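Local coordinates for mannan endo-1,4-beta-mannosidase (Cryptopygus antarcticus, PDB 4OOU), which cuts internal beta-1,4-mannosidic linkages in mannans, galactomannans and glucomannans, releasing mostly short manno-oligosaccharides, at residues N70-S75 with Y358-L363; K36-G41 with K328-N333; G311-V316 with Q324-Y329; T79-V84 with F276-T281. One frame throughout, in Å; residues are numbered along the deposited sequence.

Contact 1 of 4, residues N70-S75 with Y358-L363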
loop_
_atom_site.group_PDB
_atom_site.type_symbol
_atom_site.label_atom_id
_atom_site.label_comp_id
_atom_site.label_asym_id
_atom_site.label_seq_id
_atom_site.Cartn_x
_atom_site.Cartn_y
_atom_site.Cartn_z
ATOM N N ASN A 70 17.143 -6.736 -5.915
ATOM C CA ASN A 70 18.007 -7.953 -5.945
ATOM C C ASN A 70 18.080 -8.673 -4.625
ATOM O O ASN A 70 18.036 -9.910 -4.548
ATOM C CB ASN A 70 19.454 -7.650 -6.374
ATOM C CG ASN A 70 19.557 -7.011 -7.756
ATOM O OD1 ASN A 70 20.590 -6.407 -8.089
ATOM N ND2 ASN A 70 18.497 -7.136 -8.578
ATOM N N LYS A 71 18.192 -7.888 -3.561
ATOM C CA LYS A 71 18.264 -8.446 -2.195
ATOM C C LYS A 71 16.978 -9.197 -1.831
ATOM O O LYS A 71 16.993 -10.196 -1.116
ATOM C CB LYS A 71 18.635 -7.341 -1.180
ATOM C CG LYS A 71 20.118 -7.020 -1.239
ATOM C CD LYS A 71 20.565 -5.943 -0.250
ATOM C CE LYS A 71 22.091 -5.893 -0.109
ATOM N NZ LYS A 71 22.744 -5.329 -1.315
ATOM N N VAL A 72 15.862 -8.753 -2.384
ATOM C CA VAL A 72 14.598 -9.451 -2.166
ATOM C C VAL A 72 14.580 -10.799 -2.912
ATOM O O VAL A 72 14.414 -11.806 -2.247
ATOM C CB VAL A 72 13.382 -8.517 -2.455
ATOM C CG1 VAL A 72 12.066 -9.273 -2.540
ATOM C CG2 VAL A 72 13.312 -7.423 -1.398
ATOM N N LYS A 73 14.759 -10.854 -4.246
ATOM C CA LYS A 73 14.757 -12.181 -4.950
ATOM C C LYS A 73 15.737 -13.086 -4.201
ATOM O O LYS A 73 15.371 -14.176 -3.790
ATOM C CB LYS A 73 15.099 -12.107 -6.445
ATOM N N ALA A 74 16.945 -12.594 -3.932
ATOM C CA ALA A 74 17.946 -13.406 -3.209
ATOM C C ALA A 74 17.354 -14.070 -1.944
ATOM O O ALA A 74 17.649 -15.240 -1.624
ATOM C CB ALA A 74 19.160 -12.547 -2.836
ATOM N N SER A 75 16.499 -13.338 -1.225
ATOM C CA SER A 75 15.989 -13.858 0.050
ATOM C C SER A 75 14.703 -14.640 -0.083
ATOM O O SER A 75 14.036 -14.907 0.913
ATOM C CB SER A 75 15.792 -12.733 1.061
ATOM O OG SER A 75 16.846 -11.788 1.037
ATOM N N TYR A 358 16.724 -12.127 6.448
ATOM C CA TYR A 358 16.597 -13.351 7.222
ATOM C C TYR A 358 15.130 -13.734 7.214
ATOM O O TYR A 358 14.780 -14.838 6.823
ATOM C CB TYR A 358 17.136 -13.168 8.658
ATOM C CG TYR A 358 17.219 -14.437 9.520
ATOM C CD1 TYR A 358 17.642 -15.650 8.989
ATOM C CD2 TYR A 358 16.914 -14.401 10.883
ATOM C CE1 TYR A 358 17.711 -16.792 9.780
ATOM C CE2 TYR A 358 16.985 -15.529 11.684
ATOM C CZ TYR A 358 17.382 -16.731 11.132
ATOM O OH TYR A 358 17.471 -17.865 11.929
ATOM N N GLY A 359 14.283 -12.798 7.623
ATOM C CA GLY A 359 12.852 -13.000 7.638
ATOM C C GLY A 359 12.301 -13.598 6.356
ATOM O O GLY A 359 11.616 -14.626 6.405
ATOM N N MET A 360 12.595 -12.999 5.206
ATOM C CA MET A 360 12.016 -13.530 3.957
ATOM C C MET A 360 12.437 -14.986 3.701
ATOM O O MET A 360 11.652 -15.770 3.143
ATOM C CB MET A 360 12.372 -12.647 2.751
ATOM C CG MET A 360 11.502 -11.403 2.618
ATOM S SD MET A 360 12.054 -10.221 1.394
ATOM C CE MET A 360 13.517 -9.608 2.214
ATOM N N GLN A 361 13.671 -15.339 4.103
ATOM C CA GLN A 361 14.178 -16.701 3.927
ATOM C C GLN A 361 13.224 -17.695 4.582
ATOM O O GLN A 361 13.097 -18.840 4.134
ATOM C CB GLN A 361 15.575 -16.884 4.537
ATOM C CG GLN A 361 16.740 -16.447 3.661
ATOM C CD GLN A 361 18.054 -16.311 4.436
ATOM O OE1 GLN A 361 18.361 -17.125 5.323
ATOM N NE2 GLN A 361 18.828 -15.265 4.117
ATOM N N ALA A 362 12.551 -17.271 5.652
ATOM C CA ALA A 362 11.660 -18.182 6.331
ATOM C C ALA A 362 10.641 -18.749 5.358
ATOM O O ALA A 362 10.123 -19.840 5.580
ATOM C CB ALA A 362 10.949 -17.498 7.497
ATOM N N LEU A 363 10.310 -18.026 4.301
ATOM C CA LEU A 363 9.325 -18.590 3.367
ATOM C C LEU A 363 9.894 -19.008 1.987
ATOM O O LEU A 363 9.127 -19.338 1.101
ATOM C CB LEU A 363 8.121 -17.646 3.226
ATOM C CG LEU A 363 7.388 -17.270 4.532
ATOM C CD1 LEU A 363 6.447 -16.093 4.301
ATOM C CD2 LEU A 363 6.617 -18.460 5.118
#
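Ser75, the first residue to leave the helical conformation at the end of helix 58-74, brings its CA within 5.1 Å of Gln361 CA, on helix 353-361. These are two outer helices of a TIM barrel, joined here on the outside of the sheet. The Ser75 carbonyl runs close to the Met360-Gln361 peptide, but Ser75 O and Gln361 N, 3.2 Å apart, meet at too poor an angle to bond; Gln361 CA offers a long C-H contact to the same oxygen instead. Ser75 and Met360 make up most of the contact, with Val72 adding to it. Met360 CB lies 3.8 Å from Ser75 CB, and the sulfur faces both methyls of Val72, with Val72 CG1 to Met360 SD at 4.0 Å. The bend at the end of the chain (chi3 -71°) lays the Met360 methyl, CE, alongside Ser75 CB. Strand 35-43 lies beneath, through Val42, which touches both Val72 and Met360. With an alanine here in place of Ser75, the Lys71 carbonyl would probably lose its side-chain partner and a small gap would open beside the Met360 methyl. That partner is Ser75 OG, which donates to Lys71 O over 2.7 Å, almost in line with the C=O bond.

Contact 2 of 4, residues K36-G41 with K328-N333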
loop_
_atom_site.group_PDB
_atom_site.type_symbol
_atom_site.label_atom_id
_atom_site.label_comp_id
_atom_site.label_asym_id
_atom_site.label_seq_id
_atom_site.Cartn_x
_atom_site.Cartn_y
_atom_site.Cartn_z
ATOM N N LYS A 36 -3.061 -19.512 -5.693
ATOM C CA LYS A 36 -3.038 -18.634 -4.538
ATOM C C LYS A 36 -1.613 -18.158 -4.355
ATOM O O LYS A 36 -0.683 -18.951 -4.496
ATOM C CB LYS A 36 -3.527 -19.384 -3.278
ATOM N N VAL A 37 -1.412 -16.864 -4.101
ATOM C CA VAL A 37 -0.070 -16.389 -3.724
ATOM C C VAL A 37 -0.109 -15.495 -2.516
ATOM O O VAL A 37 -1.073 -14.775 -2.294
ATOM C CB VAL A 37 0.773 -15.731 -4.872
ATOM C CG1 VAL A 37 -0.021 -15.483 -6.149
ATOM C CG2 VAL A 37 1.495 -14.473 -4.401
ATOM N N PHE A 38 0.961 -15.598 -1.741
ATOM C CA PHE A 38 1.189 -14.827 -0.527
ATOM C C PHE A 38 2.256 -13.790 -0.846
ATOM O O PHE A 38 3.250 -14.134 -1.514
ATOM C CB PHE A 38 1.671 -15.797 0.549
ATOM C CG PHE A 38 1.983 -15.166 1.858
ATOM C CD1 PHE A 38 1.005 -15.015 2.810
ATOM C CD2 PHE A 38 3.264 -14.773 2.158
ATOM C CE1 PHE A 38 1.290 -14.443 4.036
ATOM C CE2 PHE A 38 3.561 -14.217 3.383
ATOM C CZ PHE A 38 2.571 -14.050 4.331
ATOM N N LEU A 39 2.068 -12.535 -0.404
ATOM C CA LEU A 39 3.047 -11.492 -0.718
ATOM C C LEU A 39 4.110 -11.346 0.397
ATOM O O LEU A 39 3.881 -10.758 1.471
ATOM C CB LEU A 39 2.376 -10.169 -1.069
ATOM C CG LEU A 39 1.508 -10.214 -2.342
ATOM C CD1 LEU A 39 0.871 -8.872 -2.696
ATOM C CD2 LEU A 39 2.307 -10.748 -3.534
ATOM N N SER A 40 5.284 -11.913 0.133
ATOM C CA SER A 40 6.341 -11.913 1.129
ATOM C C SER A 40 7.453 -10.968 0.712
ATOM O O SER A 40 7.961 -11.057 -0.408
ATOM C CB SER A 40 6.885 -13.310 1.308
ATOM O OG SER A 40 7.732 -13.311 2.430
ATOM N N GLY A 41 7.856 -10.083 1.616
ATOM C CA GLY A 41 8.756 -9.033 1.247
ATOM C C GLY A 41 8.800 -7.855 2.176
ATOM O O GLY A 41 8.526 -7.978 3.366
ATOM N N LYS A 328 6.170 -16.494 9.246
ATOM C CA LYS A 328 5.459 -17.766 9.359
ATOM C C LYS A 328 4.072 -17.658 9.998
ATOM O O LYS A 328 3.157 -18.367 9.582
ATOM C CB LYS A 328 6.313 -18.822 10.079
ATOM C CG LYS A 328 7.050 -19.741 9.100
ATOM C CD LYS A 328 7.904 -20.793 9.798
ATOM C CE LYS A 328 9.107 -20.164 10.485
ATOM N NZ LYS A 328 10.172 -21.170 10.735
ATOM N N TYR A 329 3.912 -16.776 10.977
ATOM C CA TYR A 329 2.629 -16.592 11.622
ATOM C C TYR A 329 1.639 -16.067 10.597
ATOM O O TYR A 329 0.561 -16.593 10.458
ATOM C CB TYR A 329 2.739 -15.625 12.819
ATOM C CG TYR A 329 1.431 -15.441 13.597
ATOM C CD1 TYR A 329 0.371 -14.712 13.069
ATOM C CD2 TYR A 329 1.260 -16.019 14.861
ATOM C CE1 TYR A 329 -0.822 -14.543 13.786
ATOM C CE2 TYR A 329 0.083 -15.855 15.577
ATOM C CZ TYR A 329 -0.963 -15.123 15.041
ATOM O OH TYR A 329 -2.145 -14.980 15.754
ATOM N N ALA A 330 2.031 -15.043 9.868
ATOM C CA ALA A 330 1.189 -14.445 8.858
ATOM C C ALA A 330 0.771 -15.448 7.769
ATOM O O ALA A 330 -0.401 -15.494 7.364
ATOM C CB ALA A 330 1.902 -13.257 8.242
ATOM N N TYR A 331 1.717 -16.269 7.323
ATOM C CA TYR A 331 1.449 -17.294 6.315
ATOM C C TYR A 331 0.510 -18.399 6.821
ATOM O O TYR A 331 -0.329 -18.937 6.059
ATOM C CB TYR A 331 2.781 -17.903 5.867
ATOM C CG TYR A 331 2.682 -18.889 4.722
ATOM C CD1 TYR A 331 2.923 -18.499 3.418
ATOM C CD2 TYR A 331 2.347 -20.212 4.954
ATOM C CE1 TYR A 331 2.830 -19.411 2.362
ATOM C CE2 TYR A 331 2.257 -21.136 3.921
ATOM C CZ TYR A 331 2.499 -20.745 2.619
ATOM O OH TYR A 331 2.418 -21.682 1.591
ATOM N N ASN A 332 0.648 -18.738 8.111
ATOM C CA ASN A 332 -0.114 -19.865 8.676
ATOM C C ASN A 332 -1.469 -19.512 9.233
ATOM O O ASN A 332 -2.274 -20.404 9.448
ATOM C CB ASN A 332 0.683 -20.608 9.749
ATOM C CG ASN A 332 1.824 -21.417 9.170
ATOM O OD1 ASN A 332 2.864 -21.538 9.790
ATOM N ND2 ASN A 332 1.641 -21.960 7.965
ATOM N N ASN A 333 -1.727 -18.230 9.462
ATOM C CA ASN A 333 -2.971 -17.829 10.104
ATOM C C ASN A 333 -3.818 -16.995 9.190
ATOM O O ASN A 333 -4.506 -16.062 9.613
ATOM C CB ASN A 333 -2.670 -17.125 11.419
ATOM C CG ASN A 333 -2.138 -18.084 12.464
ATOM O OD1 ASN A 333 -0.970 -18.038 12.837
ATOM N ND2 ASN A 333 -2.991 -18.982 12.915
#
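The rings of Phe38 and Tyr331 meet edge-to-face, with the tyrosine supplying the edge and the phenylalanine the face. Their centroids are 5.2 Å apart and the planes are inclined at 64°, a tilted T rather than a square one. Tyr331 CD1 is the atom that presses down on the phenylalanine. It sits 3.8 Å from Phe38 CG, offset toward the rim where the ring joins its CB, while Phe38 CD2 lies in the plane of the tyrosine ring, at its edge. The far end of the Phe38 ring runs on to the helix backbone: CE1 comes to 3.7 Å from Tyr331 CA, and CZ meets the Ala330 methyl, CB, at 4.0 Å. Phe38 reaches this far because its CG is anti to the backbone N (chi1 179°), which carries the ring straight out from the strand to the helix. The Ala330 methyl also touches Ala338 of strand 337-340, as does Phe38 itself. Leu363, of segment 358-363, packs against Phe38 and Tyr331 as well. No hydrogen bond joins the two segments. The tyrosine's polar end turns to another part of the chain, where Tyr331 OH is bonded to Gly375 O. The T-shaped pair joins strand 35-43 to the end of helix 323-332, near where the parallel pairing of strands 35-43 and 337-340 closes the TIM barrel: a helix packed on the outer surface of the sheet, characteristic of this fold.

Contact 3 of 4, residues G311-V316 with Q324-Y329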
loop_
_atom_site.group_PDB
_atom_site.type_symbol
_atom_site.label_atom_id
_atom_site.label_comp_id
_atom_site.label_asym_id
_atom_site.label_seq_id
_atom_site.Cartn_x
_atom_site.Cartn_y
_atom_site.Cartn_z
ATOM N N GLY A 311 0.674 -4.882 5.814
ATOM C CA GLY A 311 1.352 -3.992 4.862
ATOM C C GLY A 311 2.662 -3.471 5.377
ATOM O O GLY A 311 3.605 -3.236 4.599
ATOM N N GLU A 312 2.718 -3.289 6.690
ATOM C CA GLU A 312 3.967 -3.010 7.387
ATOM C C GLU A 312 4.004 -3.692 8.744
ATOM O O GLU A 312 2.979 -3.859 9.407
ATOM C CB GLU A 312 4.124 -1.534 7.665
ATOM C CG GLU A 312 3.935 -0.556 6.516
ATOM C CD GLU A 312 3.948 0.875 7.027
ATOM O OE1 GLU A 312 4.201 1.081 8.249
ATOM O OE2 GLU A 312 3.681 1.794 6.223
ATOM N N PHE A 313 5.201 -4.080 9.160
ATOM C CA PHE A 313 5.443 -4.515 10.522
ATOM C C PHE A 313 6.953 -4.542 10.786
ATOM O O PHE A 313 7.731 -4.488 9.854
ATOM C CB PHE A 313 4.808 -5.891 10.750
ATOM C CG PHE A 313 5.587 -7.031 10.155
ATOM C CD1 PHE A 313 5.386 -7.413 8.839
ATOM C CD2 PHE A 313 6.513 -7.729 10.924
ATOM C CE1 PHE A 313 6.094 -8.461 8.293
ATOM C CE2 PHE A 313 7.217 -8.785 10.390
ATOM C CZ PHE A 313 7.009 -9.142 9.067
ATOM N N ALA A 314 7.375 -4.653 12.032
ATOM C CA ALA A 314 8.804 -4.785 12.291
ATOM C C ALA A 314 9.147 -5.589 13.544
ATOM O O ALA A 314 8.532 -5.368 14.586
ATOM C CB ALA A 314 9.425 -3.405 12.383
ATOM N N SER A 315 10.144 -6.494 13.426
ATOM C CA SER A 315 10.655 -7.355 14.546
ATOM C C SER A 315 10.849 -6.563 15.796
ATOM O O SER A 315 10.556 -7.010 16.887
ATOM C CB SER A 315 12.050 -7.931 14.266
ATOM O OG SER A 315 12.243 -8.250 12.911
ATOM N N VAL A 316 11.375 -5.377 15.576
ATOM C CA VAL A 316 11.912 -4.542 16.588
ATOM C C VAL A 316 10.797 -3.691 17.275
ATOM O O VAL A 316 11.039 -3.049 18.311
ATOM C CB VAL A 316 13.069 -3.748 15.930
ATOM C CG1 VAL A 316 12.528 -2.564 15.143
ATOM C CG2 VAL A 316 14.126 -3.347 16.957
ATOM N N GLN A 324 11.321 -14.412 11.685
ATOM C CA GLN A 324 10.878 -15.553 10.879
ATOM C C GLN A 324 9.554 -16.126 11.370
ATOM O O GLN A 324 8.754 -16.573 10.568
ATOM C CB GLN A 324 11.932 -16.670 10.800
ATOM C CG GLN A 324 13.182 -16.320 10.012
ATOM C CD GLN A 324 13.969 -17.545 9.603
ATOM O OE1 GLN A 324 13.937 -18.589 10.274
ATOM N NE2 GLN A 324 14.671 -17.435 8.484
ATOM N N ASN A 325 9.322 -16.142 12.679
ATOM C CA ASN A 325 8.070 -16.699 13.172
ATOM C C ASN A 325 6.922 -15.770 12.823
ATOM O O ASN A 325 5.777 -16.206 12.651
ATOM C CB ASN A 325 8.163 -16.957 14.668
ATOM C CG ASN A 325 9.363 -17.809 15.018
ATOM O OD1 ASN A 325 9.629 -18.835 14.376
ATOM N ND2 ASN A 325 10.129 -17.360 15.991
ATOM N N LEU A 326 7.256 -14.488 12.718
ATOM C CA LEU A 326 6.346 -13.445 12.254
ATOM C C LEU A 326 5.928 -13.721 10.802
ATOM O O LEU A 326 4.744 -13.784 10.499
ATOM C CB LEU A 326 7.022 -12.060 12.394
ATOM C CG LEU A 326 6.627 -11.172 13.593
ATOM C CD1 LEU A 326 5.833 -11.955 14.624
ATOM C CD2 LEU A 326 7.777 -10.444 14.276
ATOM N N TYR A 327 6.904 -13.907 9.919
ATOM C CA TYR A 327 6.606 -14.234 8.539
ATOM C C TYR A 327 5.730 -15.479 8.504
ATOM O O TYR A 327 4.666 -15.494 7.836
ATOM C CB TYR A 327 7.879 -14.436 7.707
ATOM C CG TYR A 327 8.423 -13.164 7.068
ATOM C CD1 TYR A 327 7.895 -12.700 5.872
ATOM C CD2 TYR A 327 9.474 -12.443 7.641
ATOM C CE1 TYR A 327 8.359 -11.553 5.275
ATOM C CE2 TYR A 327 9.933 -11.282 7.050
ATOM C CZ TYR A 327 9.366 -10.848 5.858
ATOM O OH TYR A 327 9.800 -9.708 5.211
ATOM N N LYS A 328 6.170 -16.494 9.246
ATOM C CA LYS A 328 5.459 -17.766 9.359
ATOM C C LYS A 328 4.072 -17.658 9.998
ATOM O O LYS A 328 3.157 -18.367 9.582
ATOM C CB LYS A 328 6.313 -18.822 10.079
ATOM C CG LYS A 328 7.050 -19.741 9.100
ATOM C CD LYS A 328 7.904 -20.793 9.798
ATOM C CE LYS A 328 9.107 -20.164 10.485
ATOM N NZ LYS A 328 10.172 -21.170 10.735
ATOM N N TYR A 329 3.912 -16.776 10.977
ATOM C CA TYR A 329 2.629 -16.592 11.622
ATOM C C TYR A 329 1.639 -16.067 10.597
ATOM O O TYR A 329 0.561 -16.593 10.458
ATOM C CB TYR A 329 2.739 -15.625 12.819
ATOM C CG TYR A 329 1.431 -15.441 13.597
ATOM C CD1 TYR A 329 0.371 -14.712 13.069
ATOM C CD2 TYR A 329 1.260 -16.019 14.861
ATOM C CE1 TYR A 329 -0.822 -14.543 13.786
ATOM C CE2 TYR A 329 0.083 -15.855 15.577
ATOM C CZ TYR A 329 -0.963 -15.123 15.041
ATOM O OH TYR A 329 -2.145 -14.980 15.754
#
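Phe313 fills the tight part of this contact, its ring wedged against Leu326 and Tyr327 on helix 323-332. Its CZ points at one face of the Tyr327 ring, 4.1 Å from CE2 and offset toward the rim, a T-shaped pair with planes at 73°. On the way there, Phe313 CE2 comes to 3.8 Å from Leu326 CB and is also near Leu326 CG, the two side chains lying alongside each other and pointing opposite ways. The phenylalanine takes the crowded position, CG between the backbone N and carbonyl carbon (chi1 77°), and this sends the ring to the helix, while the neighbouring Glu312, the probable nucleophile, turns its carboxylate the other way, to Arg81 and Tyr282. Ala338 and Thr340 of strand 337-340, the third element of this beta-alpha-beta unit, also touch the ring. Beyond Ala314 the packing thins out. Ser315 is partly exposed and gives the helix little more than its CA, 4.2 Å from Leu326 CD2; Val316 next to it is exposed, as are Asn325 and Lys328 across the way. Polar groups find their partners elsewhere: Ser315 N with Asp351, and Tyr327 OH with the carbonyl of Gly41. Between these segments the helix is held to the strand by apolar packing and the edge-to-face pair, not by hydrogen bonds, and the polar chemistry of Glu312 is kept to the other side of that strand.

Contact 4 of 4, residues T79-V84 with F276-T281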
loop_
_atom_site.group_PDB
_atom_site.type_symbol
_atom_site.label_atom_id
_atom_site.label_comp_id
_atom_site.label_asym_id
_atom_site.label_seq_id
_atom_site.Cartn_x
_atom_site.Cartn_y
_atom_site.Cartn_z
ATOM N N THR A 79 7.892 -9.234 -3.211
ATOM C CA THR A 79 7.144 -8.001 -3.236
ATOM C C THR A 79 7.936 -6.885 -2.576
ATOM O O THR A 79 8.585 -7.095 -1.569
ATOM C CB THR A 79 5.788 -8.187 -2.507
ATOM O OG1 THR A 79 4.949 -9.046 -3.278
ATOM C CG2 THR A 79 5.055 -6.858 -2.304
ATOM N N ALA A 80 7.844 -5.696 -3.156
ATOM C CA ALA A 80 8.345 -4.475 -2.544
ATOM C C ALA A 80 7.281 -3.377 -2.611
ATOM O O ALA A 80 6.706 -3.129 -3.669
ATOM C CB ALA A 80 9.610 -4.018 -3.245
ATOM N N ARG A 81 7.009 -2.741 -1.474
ATOM C CA ARG A 81 6.111 -1.583 -1.409
ATOM C C ARG A 81 7.005 -0.325 -1.422
ATOM O O ARG A 81 7.975 -0.197 -0.632
ATOM C CB ARG A 81 5.284 -1.653 -0.143
ATOM C CG ARG A 81 4.169 -0.638 0.043
ATOM C CD ARG A 81 3.524 -0.878 1.393
ATOM N NE ARG A 81 2.452 0.045 1.706
ATOM C CZ ARG A 81 2.445 0.930 2.700
ATOM N NH1 ARG A 81 3.495 1.070 3.522
ATOM N NH2 ARG A 81 1.362 1.672 2.892
ATOM N N VAL A 82 6.692 0.588 -2.344
ATOM C CA VAL A 82 7.556 1.723 -2.575
ATOM C C VAL A 82 6.735 2.953 -2.896
ATOM O O VAL A 82 5.764 2.877 -3.623
ATOM C CB VAL A 82 8.570 1.411 -3.691
ATOM C CG1 VAL A 82 7.878 0.857 -4.909
ATOM C CG2 VAL A 82 9.404 2.648 -4.044
ATOM N N TRP A 83 7.151 4.079 -2.316
ATOM C CA TRP A 83 6.362 5.297 -2.244
ATOM C C TRP A 83 6.698 6.235 -3.410
ATOM O O TRP A 83 7.857 6.325 -3.818
ATOM C CB TRP A 83 6.637 5.977 -0.901
ATOM C CG TRP A 83 6.052 5.291 0.317
ATOM C CD1 TRP A 83 5.758 3.965 0.476
ATOM C CD2 TRP A 83 5.711 5.913 1.549
ATOM N NE1 TRP A 83 5.232 3.740 1.713
ATOM C CE2 TRP A 83 5.200 4.919 2.393
ATOM C CE3 TRP A 83 5.778 7.222 2.014
ATOM C CZ2 TRP A 83 4.753 5.193 3.661
ATOM C CZ3 TRP A 83 5.334 7.498 3.273
ATOM C CH2 TRP A 83 4.829 6.495 4.086
ATOM N N VAL A 84 5.681 6.929 -3.936
ATOM C CA VAL A 84 5.827 7.782 -5.133
ATOM C C VAL A 84 5.621 9.300 -4.912
ATOM O O VAL A 84 6.605 10.041 -4.764
ATOM C CB VAL A 84 4.956 7.283 -6.320
ATOM C CG1 VAL A 84 5.400 7.971 -7.618
ATOM C CG2 VAL A 84 5.079 5.773 -6.468
ATOM N N PHE A 276 -8.127 -5.149 -2.093
ATOM C CA PHE A 276 -7.568 -5.831 -0.943
ATOM C C PHE A 276 -7.340 -4.871 0.229
ATOM O O PHE A 276 -6.919 -3.727 0.055
ATOM C CB PHE A 276 -6.309 -6.653 -1.299
ATOM C CG PHE A 276 -5.040 -5.863 -1.595
ATOM C CD1 PHE A 276 -4.227 -5.388 -0.577
ATOM C CD2 PHE A 276 -4.593 -5.705 -2.894
ATOM C CE1 PHE A 276 -3.045 -4.702 -0.851
ATOM C CE2 PHE A 276 -3.413 -5.029 -3.174
ATOM C CZ PHE A 276 -2.639 -4.528 -2.144
ATOM N N TYR A 277 -7.674 -5.339 1.429
ATOM C CA TYR A 277 -7.450 -4.596 2.652
ATOM C C TYR A 277 -5.986 -4.710 3.061
ATOM O O TYR A 277 -5.211 -5.528 2.533
ATOM C CB TYR A 277 -8.323 -5.169 3.747
ATOM C CG TYR A 277 -9.819 -5.105 3.460
ATOM C CD1 TYR A 277 -10.529 -3.907 3.536
ATOM C CD2 TYR A 277 -10.536 -6.257 3.187
ATOM C CE1 TYR A 277 -11.897 -3.866 3.292
ATOM C CE2 TYR A 277 -11.904 -6.220 2.964
ATOM C CZ TYR A 277 -12.575 -5.029 3.004
ATOM O OH TYR A 277 -13.935 -5.048 2.769
ATOM N N GLN A 278 -5.606 -3.883 4.016
ATOM C CA GLN A 278 -4.221 -3.795 4.420
ATOM C C GLN A 278 -4.139 -3.124 5.760
ATOM O O GLN A 278 -4.513 -1.954 5.910
ATOM C CB GLN A 278 -3.425 -2.988 3.409
ATOM C CG GLN A 278 -1.898 -3.103 3.508
ATOM C CD GLN A 278 -1.165 -1.958 2.826
ATOM O OE1 GLN A 278 -0.204 -1.400 3.394
ATOM N NE2 GLN A 278 -1.618 -1.581 1.620
ATOM N N MET A 279 -3.661 -3.869 6.745
ATOM C CA MET A 279 -3.386 -3.285 8.043
ATOM C C MET A 279 -1.881 -3.198 8.245
ATOM O O MET A 279 -1.115 -3.954 7.649
ATOM C CB MET A 279 -4.038 -4.127 9.121
ATOM C CG MET A 279 -5.553 -4.239 8.999
ATOM S SD MET A 279 -6.229 -5.650 9.898
ATOM C CE MET A 279 -7.973 -5.445 9.546
ATOM N N HIS A 280 -1.462 -2.217 9.019
ATOM C CA HIS A 280 -0.075 -2.119 9.474
ATOM C C HIS A 280 -0.059 -2.412 10.947
ATOM O O HIS A 280 -1.023 -2.138 11.575
ATOM C CB HIS A 280 0.443 -0.704 9.306
ATOM C CG HIS A 280 0.449 -0.228 7.899
ATOM N ND1 HIS A 280 0.618 1.095 7.571
ATOM C CD2 HIS A 280 0.298 -0.892 6.737
ATOM C CE1 HIS A 280 0.600 1.222 6.260
ATOM N NE2 HIS A 280 0.398 0.030 5.731
ATOM N N THR A 281 1.032 -2.914 11.524
ATOM C CA THR A 281 0.982 -3.261 12.939
ATOM C C THR A 281 2.325 -3.165 13.667
ATOM O O THR A 281 3.351 -3.682 13.210
ATOM C CB THR A 281 0.304 -4.641 13.143
ATOM O OG1 THR A 281 -0.104 -4.792 14.515
ATOM C CG2 THR A 281 1.218 -5.757 12.714
#
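Arg81 and the pair Gln278 and His280 face each other across the interior of the barrel. No hydrogen bond joins the two segments; instead the polar ends of Gln278 and His280, OE1 and NE2, both sit over one face of the guanidinium. The oxygen is 3.5 Å from Arg81 NE, and the imidazole nitrogen 3.4 Å from Arg81 NH2. The amide plane stands at 87° to the guanidinium and the ring plane at 73°, so each partner is turned nearly upright over it. The one hydrogen bond in the group is within strand 277-281: His280 NE2 donates to Gln278 OE1 over 2.8 Å, bent at 147°, from a position tilted out of the carbonyl plane. The other bonds come from the surroundings. Arg81 bridges to Glu177 through NH2 and to the likely nucleophile Glu312 through NH1, while His280 ND1 pairs with Glu181, the probable acid/base. Putting a leucine in place of Arg81 would probably leave Glu177 and Glu312 without their shared cation, each carboxylate losing one of its bonds. The arginine, bonded also to Asn43 through NH1 and Asn180 through NH2, would be expected to offset part of the negative charge of these acids.

In the fold
All four contacts belong to one TIM barrel. Contact 4 lies about 3 Å from the chain's centre, inside the barrel; contacts 1, 2 and 3 sit 16 to 20 Å out, where helices cover the sheet. Contacts 2 and 3 are closest, centres about 10 Å apart, sharing helix 323-332; contacts 1 and 4 are furthest, about 17 Å. Along the chain, contacts 1 and 2 alternate, each joining an early segment to a late one. Contact 4 falls within the span of both and closes before contact 3 begins. Strands 277-281 and 308-313 are parallel neighbours, and strand 308-313 carries Phe313 out to the helices in contact 3 and Glu312 inward to Arg81 of contact 4.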